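Local coordinates for protein inositol-3-phosphate synthase (Caenorhabditis elegans, PDB 1VKO) that binds nicotinamide-adenine-dinucleotide in a Rossmann-type domain, as a member of the myo-inositol-1-phosphate synthase family, at residues A[247-261]-A[275-287]. Residues are numbered along the deposited sequence; the frame is centred on the assembly and turned at random.
Sequences WTANTERYTDVRQGL and NEDEVSPSNIFAV. With NAD (nicotinamide-adenine-dinucleotide), chain G.
Trp247 lays one ring face over Ser282 of helix 281-291. Ser282 CB makes a CH-pi contact, 3.8 Å from the centroid of the six-membered ring and 20° off its normal. Ala249 CB covers the opposite face. Phe285 CD2 meets the ring edge near its plane, 3.9 Å from Trp247 CZ3. Asn250 O also lies at the edge, in plane. With CG anti to the backbone N (chi1 -178°), the indole extends to the helix.

Farther along the loop the Arg253 guanidinium meets the Glu278 carboxylate end-on in a salt bridge, the two planes 30° apart. Arg253 NH1 lies 3.1 Å from Glu278 OE1, on its syn lone pair, and Arg253 NH2 reaches OE2. The backbone N of Asp256 also donates to Glu278 OE1 at 2.8 Å, from the anti side, tilted out of the carboxylate plane. The Glu278 chain bends at chi2, which turns the acid back to these donors, and both its oxygens are gripped. Arg253 NE bonds to the carbonyl of Asp201, which further fixes the guanidinium.

Between these two contacts, Glu252 points its carboxylate at the first turn of the helix, where Ser280 is the N-cap. Glu252 OE2 takes a weak bond from Ser282 N. A water 2.6 Å from Ser280 OG is weakly bonded to Thr255 OG1. At the far end Leu261 CD1 packs on Glu276 CG at 3.4 Å.

Residues 248-251 belong to the NAD pocket, and Thr251 OG1 shares a hydrogen bond with NAD O3D. The loop leaves strand 242-247 of the parallel Rossmann-type sheet and runs past the start of helix 281-291. Strand 295-298 packs on Trp247 and Phe285 through Tyr296, helix 367-378 touches Arg253, and helix 265-273 touches Glu276 and Val279.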
loop_
_atom_site.group_PDB
_atom_site.type_symbol
_atom_site.label_atom_id
_atom_site.label_comp_id
_atom_site.label_asym_id
_atom_site.label_seq_id
_atom_site.Cartn_x
_atom_site.Cartn_y
_atom_site.Cartn_z
ATOM N N TRP A 247 30.363 -13.570 11.223
ATOM C CA TRP A 247 30.472 -12.933 9.940
ATOM C C TRP A 247 29.297 -11.977 9.670
ATOM O O TRP A 247 28.118 -12.393 9.517
ATOM C CB TRP A 247 30.536 -14.004 8.843
ATOM C CG TRP A 247 30.698 -13.407 7.484
ATOM C CD1 TRP A 247 29.726 -12.803 6.724
ATOM C CD2 TRP A 247 31.911 -13.320 6.727
ATOM N NE1 TRP A 247 30.266 -12.347 5.545
ATOM C CE2 TRP A 247 31.604 -12.646 5.516
ATOM C CE3 TRP A 247 33.244 -13.732 6.953
ATOM C CZ2 TRP A 247 32.568 -12.402 4.526
ATOM C CZ3 TRP A 247 34.201 -13.444 5.999
ATOM C CH2 TRP A 247 33.851 -12.807 4.780
ATOM N N THR A 248 29.640 -10.707 9.566
ATOM C CA THR A 248 28.713 -9.668 9.184
ATOM C C THR A 248 29.431 -8.691 8.231
ATOM O O THR A 248 29.208 -7.473 8.267
ATOM C CB THR A 248 28.107 -8.942 10.433
ATOM O OG1 THR A 248 27.233 -7.898 9.991
ATOM C CG2 THR A 248 29.175 -8.185 11.297
ATOM N N ALA A 249 30.304 -9.251 7.391
ATOM C CA ALA A 249 30.896 -8.556 6.246
ATOM C C ALA A 249 30.091 -8.810 4.941
ATOM O O ALA A 249 29.071 -9.454 4.958
ATOM C CB ALA A 249 32.351 -9.017 6.076
ATOM N N ASN A 250 30.538 -8.285 3.813
ATOM C CA ASN A 250 29.745 -8.369 2.601
ATOM C C ASN A 250 29.501 -9.788 2.170
ATOM O O ASN A 250 30.319 -10.688 2.382
ATOM C CB ASN A 250 30.338 -7.549 1.463
ATOM C CG ASN A 250 30.260 -6.062 1.746
ATOM O OD1 ASN A 250 31.233 -5.464 2.239
ATOM N ND2 ASN A 250 29.059 -5.471 1.553
ATOM N N THR A 251 28.308 -9.984 1.627
ATOM C CA THR A 251 27.892 -11.226 1.076
ATOM C C THR A 251 28.932 -11.614 0.051
ATOM O O THR A 251 29.161 -10.865 -0.894
ATOM C CB THR A 251 26.536 -10.949 0.418
ATOM O OG1 THR A 251 25.614 -10.714 1.463
ATOM C CG2 THR A 251 25.980 -12.193 -0.271
ATOM N N GLU A 252 29.572 -12.759 0.263
ATOM C CA GLU A 252 30.424 -13.415 -0.752
ATOM C C GLU A 252 29.527 -14.212 -1.701
ATOM O O GLU A 252 28.381 -14.492 -1.373
ATOM C CB GLU A 252 31.387 -14.434 -0.098
ATOM C CG GLU A 252 32.275 -13.843 0.990
ATOM C CD GLU A 252 33.291 -14.811 1.580
ATOM O OE1 GLU A 252 32.985 -15.989 1.918
ATOM O OE2 GLU A 252 34.433 -14.359 1.732
ATOM N N ARG A 253 30.039 -14.590 -2.870
ATOM C CA ARG A 253 29.381 -15.646 -3.659
ATOM C C ARG A 253 29.601 -17.014 -3.003
ATOM O O ARG A 253 30.377 -17.170 -2.045
ATOM C CB ARG A 253 29.912 -15.683 -5.100
ATOM C CG ARG A 253 31.406 -15.972 -5.189
ATOM C CD ARG A 253 31.911 -16.279 -6.571
ATOM N NE ARG A 253 33.364 -16.483 -6.614
ATOM C CZ ARG A 253 33.995 -17.655 -6.481
ATOM N NH1 ARG A 253 33.311 -18.789 -6.248
ATOM N NH2 ARG A 253 35.329 -17.695 -6.555
ATOM N N TYR A 254 28.880 -17.999 -3.517
ATOM C CA TYR A 254 29.000 -19.385 -3.132
ATOM C C TYR A 254 30.312 -19.941 -3.674
ATOM O O TYR A 254 30.732 -19.612 -4.760
ATOM C CB TYR A 254 27.842 -20.150 -3.776
ATOM C CG TYR A 254 26.601 -20.252 -2.915
ATOM C CD1 TYR A 254 26.057 -19.135 -2.305
ATOM C CD2 TYR A 254 25.985 -21.482 -2.701
ATOM C CE1 TYR A 254 24.956 -19.229 -1.506
ATOM C CE2 TYR A 254 24.853 -21.582 -1.921
ATOM C CZ TYR A 254 24.332 -20.439 -1.335
ATOM O OH TYR A 254 23.201 -20.516 -0.529
ATOM N N THR A 255 30.945 -20.809 -2.920
ATOM C CA THR A 255 32.040 -21.630 -3.413
ATOM C C THR A 255 31.427 -22.828 -4.153
ATOM O O THR A 255 30.223 -23.067 -4.011
ATOM C CB THR A 255 32.800 -22.155 -2.171
ATOM O OG1 THR A 255 33.355 -21.050 -1.443
ATOM C CG2 THR A 255 34.008 -22.964 -2.553
ATOM N N ASP A 256 32.219 -23.561 -4.951
ATOM C CA ASP A 256 31.806 -24.899 -5.401
ATOM C C ASP A 256 31.783 -25.794 -4.167
ATOM O O ASP A 256 32.386 -25.455 -3.119
ATOM C CB ASP A 256 32.762 -25.479 -6.453
ATOM C CG ASP A 256 32.639 -24.787 -7.815
ATOM O OD1 ASP A 256 31.508 -24.730 -8.366
ATOM O OD2 ASP A 256 33.617 -24.275 -8.420
ATOM N N VAL A 257 31.049 -26.903 -4.264
ATOM C CA VAL A 257 31.075 -27.946 -3.224
ATOM C C VAL A 257 31.280 -29.268 -3.945
ATOM O O VAL A 257 30.564 -29.562 -4.900
ATOM C CB VAL A 257 29.774 -28.001 -2.378
ATOM C CG1 VAL A 257 29.935 -28.947 -1.194
ATOM C CG2 VAL A 257 29.378 -26.621 -1.882
ATOM N N ARG A 258 32.270 -30.044 -3.505
ATOM C CA ARG A 258 32.638 -31.317 -4.158
ATOM C C ARG A 258 33.691 -32.026 -3.345
ATOM O O ARG A 258 34.430 -31.381 -2.604
ATOM C CB ARG A 258 33.182 -31.102 -5.591
ATOM C CG ARG A 258 34.345 -30.097 -5.734
ATOM C CD ARG A 258 34.860 -29.949 -7.169
ATOM N NE ARG A 258 35.757 -28.805 -7.355
ATOM C CZ ARG A 258 37.076 -28.809 -7.107
ATOM N NH1 ARG A 258 37.693 -29.909 -6.644
ATOM N NH2 ARG A 258 37.778 -27.691 -7.308
ATOM N N GLN A 259 33.773 -33.342 -3.496
ATOM C CA GLN A 259 34.841 -34.101 -2.853
ATOM C C GLN A 259 36.137 -33.843 -3.593
ATOM O O GLN A 259 36.145 -33.755 -4.826
ATOM C CB GLN A 259 34.524 -35.603 -2.743
ATOM C CG GLN A 259 33.840 -36.237 -3.954
ATOM C CD GLN A 259 33.478 -37.705 -3.714
ATOM O OE1 GLN A 259 34.363 -38.553 -3.545
ATOM N NE2 GLN A 259 32.180 -38.001 -3.692
ATOM N N GLY A 260 37.220 -33.714 -2.826
ATOM C CA GLY A 260 38.503 -33.232 -3.334
ATOM C C GLY A 260 38.787 -31.847 -2.778
ATOM O O GLY A 260 39.955 -31.484 -2.507
ATOM N N LEU A 261 37.711 -31.077 -2.587
ATOM C CA LEU A 261 37.820 -29.675 -2.222
ATOM C C LEU A 261 37.430 -29.407 -0.789
ATOM O O LEU A 261 38.244 -28.890 -0.015
ATOM C CB LEU A 261 36.989 -28.817 -3.175
ATOM C CG LEU A 261 36.762 -27.326 -2.871
ATOM C CD1 LEU A 261 38.036 -26.492 -2.944
ATOM C CD2 LEU A 261 35.725 -26.805 -3.814
ATOM N N ASN A 275 46.719 -24.109 -1.428
ATOM C CA ASN A 275 46.325 -22.788 -1.938
ATOM C C ASN A 275 45.252 -22.790 -3.020
ATOM O O ASN A 275 45.258 -21.968 -3.942
ATOM C CB ASN A 275 47.536 -22.000 -2.412
ATOM C CG ASN A 275 47.477 -20.582 -1.985
ATOM O OD1 ASN A 275 47.369 -20.300 -0.790
ATOM N ND2 ASN A 275 47.554 -19.665 -2.946
ATOM N N GLU A 276 44.315 -23.704 -2.853
ATOM C CA GLU A 276 43.191 -23.878 -3.731
ATOM C C GLU A 276 42.412 -22.576 -3.917
ATOM O O GLU A 276 42.361 -21.736 -3.019
ATOM C CB GLU A 276 42.302 -24.961 -3.108
ATOM C CG GLU A 276 41.081 -25.344 -3.898
ATOM C CD GLU A 276 41.437 -25.797 -5.290
ATOM O OE1 GLU A 276 42.209 -26.789 -5.416
ATOM O OE2 GLU A 276 40.942 -25.137 -6.239
ATOM N N ASP A 277 41.792 -22.424 -5.083
ATOM C CA ASP A 277 41.065 -21.216 -5.420
ATOM C C ASP A 277 39.688 -21.114 -4.784
ATOM O O ASP A 277 39.381 -20.085 -4.208
ATOM C CB ASP A 277 40.979 -21.053 -6.946
ATOM C CG ASP A 277 42.023 -20.089 -7.479
ATOM O OD1 ASP A 277 41.729 -18.879 -7.526
ATOM O OD2 ASP A 277 43.160 -20.431 -7.860
ATOM N N GLU A 278 38.863 -22.163 -4.906
ATOM C CA GLU A 278 37.522 -22.205 -4.317
ATOM C C GLU A 278 37.581 -22.389 -2.805
ATOM O O GLU A 278 36.903 -23.248 -2.244
ATOM C CB GLU A 278 36.649 -23.319 -4.947
ATOM C CG GLU A 278 36.049 -23.018 -6.325
ATOM C CD GLU A 278 35.208 -21.743 -6.363
ATOM O OE1 GLU A 278 34.141 -21.687 -5.734
ATOM O OE2 GLU A 278 35.604 -20.785 -7.055
ATOM N N VAL A 279 38.396 -21.589 -2.146
ATOM C CA VAL A 279 38.416 -21.506 -0.692
ATOM C C VAL A 279 38.254 -20.031 -0.335
ATOM O O VAL A 279 39.129 -19.229 -0.619
ATOM C CB VAL A 279 39.724 -22.102 -0.103
ATOM C CG1 VAL A 279 39.836 -21.840 1.398
ATOM C CG2 VAL A 279 39.792 -23.591 -0.389
ATOM N N SER A 280 37.108 -19.691 0.243
ATOM C CA SER A 280 36.747 -18.309 0.493
ATOM C C SER A 280 37.402 -17.736 1.741
ATOM O O SER A 280 37.808 -18.487 2.633
ATOM C CB SER A 280 35.228 -18.174 0.619
ATOM O OG SER A 280 34.779 -18.498 1.927
ATOM N N PRO A 281 37.458 -16.408 1.824
ATOM C CA PRO A 281 37.830 -15.706 3.046
ATOM C C PRO A 281 36.969 -16.165 4.221
ATOM O O PRO A 281 37.479 -16.303 5.342
ATOM C CB PRO A 281 37.487 -14.266 2.705
ATOM C CG PRO A 281 37.771 -14.206 1.213
ATOM C CD PRO A 281 37.160 -15.455 0.725
ATOM N N SER A 282 35.680 -16.409 3.965
ATOM C CA SER A 282 34.786 -16.836 5.024
ATOM C C SER A 282 35.047 -18.258 5.440
ATOM O O SER A 282 34.720 -18.604 6.549
ATOM C CB SER A 282 33.314 -16.636 4.675
ATOM O OG SER A 282 32.846 -17.633 3.797
ATOM N N ASN A 283 35.645 -19.069 4.568
ATOM C CA ASN A 283 36.069 -20.428 4.942
ATOM C C ASN A 283 37.245 -20.351 5.911
ATOM O O ASN A 283 37.307 -21.116 6.847
ATOM C CB ASN A 283 36.542 -21.202 3.726
ATOM C CG ASN A 283 35.390 -21.772 2.866
ATOM O OD1 ASN A 283 35.607 -22.127 1.717
ATOM N ND2 ASN A 283 34.198 -21.884 3.428
ATOM N N ILE A 284 38.164 -19.419 5.671
ATOM C CA ILE A 284 39.383 -19.297 6.460
ATOM C C ILE A 284 39.064 -18.797 7.862
ATOM O O ILE A 284 39.458 -19.433 8.831
ATOM C CB ILE A 284 40.500 -18.475 5.723
ATOM C CG1 ILE A 284 40.964 -19.256 4.472
ATOM C CG2 ILE A 284 41.714 -18.317 6.609
ATOM C CD1 ILE A 284 41.552 -18.412 3.371
ATOM N N PHE A 285 38.288 -17.717 7.987
ATOM C CA PHE A 285 37.725 -17.394 9.286
ATOM C C PHE A 285 37.037 -18.578 9.957
ATOM O O PHE A 285 37.303 -18.844 11.106
ATOM C CB PHE A 285 36.780 -16.199 9.223
ATOM C CG PHE A 285 37.457 -14.905 8.983
ATOM C CD1 PHE A 285 37.991 -14.186 10.062
ATOM C CD2 PHE A 285 37.590 -14.388 7.691
ATOM C CE1 PHE A 285 38.641 -12.942 9.849
ATOM C CE2 PHE A 285 38.233 -13.130 7.454
ATOM C CZ PHE A 285 38.774 -12.406 8.552
ATOM N N ALA A 286 36.153 -19.306 9.275
ATOM C CA ALA A 286 35.469 -20.392 9.989
ATOM C C ALA A 286 36.512 -21.350 10.541
ATOM O O ALA A 286 36.456 -21.729 11.726
ATOM C CB ALA A 286 34.445 -21.112 9.105
ATOM N N VAL A 287 37.486 -21.708 9.700
ATOM C CA VAL A 287 38.609 -22.585 10.116
ATOM C C VAL A 287 39.472 -21.994 11.248
ATOM O O VAL A 287 39.740 -22.657 12.242
ATOM C CB VAL A 287 39.422 -23.046 8.886
ATOM C CG1 VAL A 287 40.647 -23.858 9.286
ATOM C CG2 VAL A 287 38.545 -23.910 7.991
HETATM P PA NAD G . 28.109 -3.181 5.195
HETATM O O1A NAD G . 28.690 -2.950 3.883
HETATM O O2A NAD G . 27.782 -1.879 5.801
HETATM O O5B NAD G . 29.152 -4.036 6.029
HETATM C C5B NAD G . 30.114 -4.810 5.376
HETATM C C4B NAD G . 31.462 -4.466 5.983
HETATM O O4B NAD G . 32.297 -5.596 5.872
HETATM C C3B NAD G . 32.150 -3.347 5.254
HETATM O O3B NAD G . 32.832 -2.635 6.275
HETATM C C2B NAD G . 33.216 -3.993 4.416
HETATM O O2B NAD G . 34.363 -3.161 4.584
HETATM C C1B NAD G . 33.467 -5.295 5.170
HETATM N N9A NAD G . 34.027 -6.469 4.453
HETATM C C8A NAD G . 33.800 -6.920 3.188
HETATM N N7A NAD G . 34.562 -8.019 2.986
HETATM C C5A NAD G . 35.286 -8.300 4.085
HETATM C C6A NAD G . 36.245 -9.277 4.404
HETATM N N6A NAD G . 36.685 -10.198 3.531
HETATM N N1A NAD G . 36.823 -9.249 5.647
HETATM C C2A NAD G . 36.500 -8.274 6.546
HETATM N N3A NAD G . 35.603 -7.316 6.200
HETATM C C4A NAD G . 34.983 -7.312 5.001
HETATM O O3 NAD G . 26.814 -4.153 5.126
HETATM P PN NAD G . 25.936 -4.407 6.429
HETATM O O1N NAD G . 26.817 -4.170 7.603
HETATM O O2N NAD G . 24.706 -3.623 6.288
HETATM O O5D NAD G . 25.651 -6.003 6.470
HETATM C C5D NAD G . 26.700 -6.936 6.271
HETATM C C4D NAD G . 26.229 -8.330 5.817
HETATM O O4D NAD G . 25.153 -8.769 6.610
HETATM C C3D NAD G . 25.750 -8.389 4.362
HETATM O O3D NAD G . 26.210 -9.580 3.788
HETATM C C2D NAD G . 24.259 -8.570 4.493
HETATM O O2D NAD G . 23.642 -9.313 3.454
HETATM C C1D NAD G . 24.175 -9.351 5.776
HETATM N N1N NAD G . 22.791 -9.227 6.219
HETATM C C2N NAD G . 22.286 -8.005 6.536
HETATM C C3N NAD G . 20.969 -7.911 6.923
HETATM C C7N NAD G . 20.584 -6.656 7.611
HETATM O O7N NAD G . 21.597 -5.669 7.677
HETATM N N7N NAD G . 19.360 -6.526 8.137
HETATM C C4N NAD G . 20.152 -9.056 7.013
HETATM C C5N NAD G . 20.679 -10.281 6.670
HETATM C C6N NAD G . 22.018 -10.361 6.259
HETATM O O HOH W 1 32.585 -19.753 1.505
#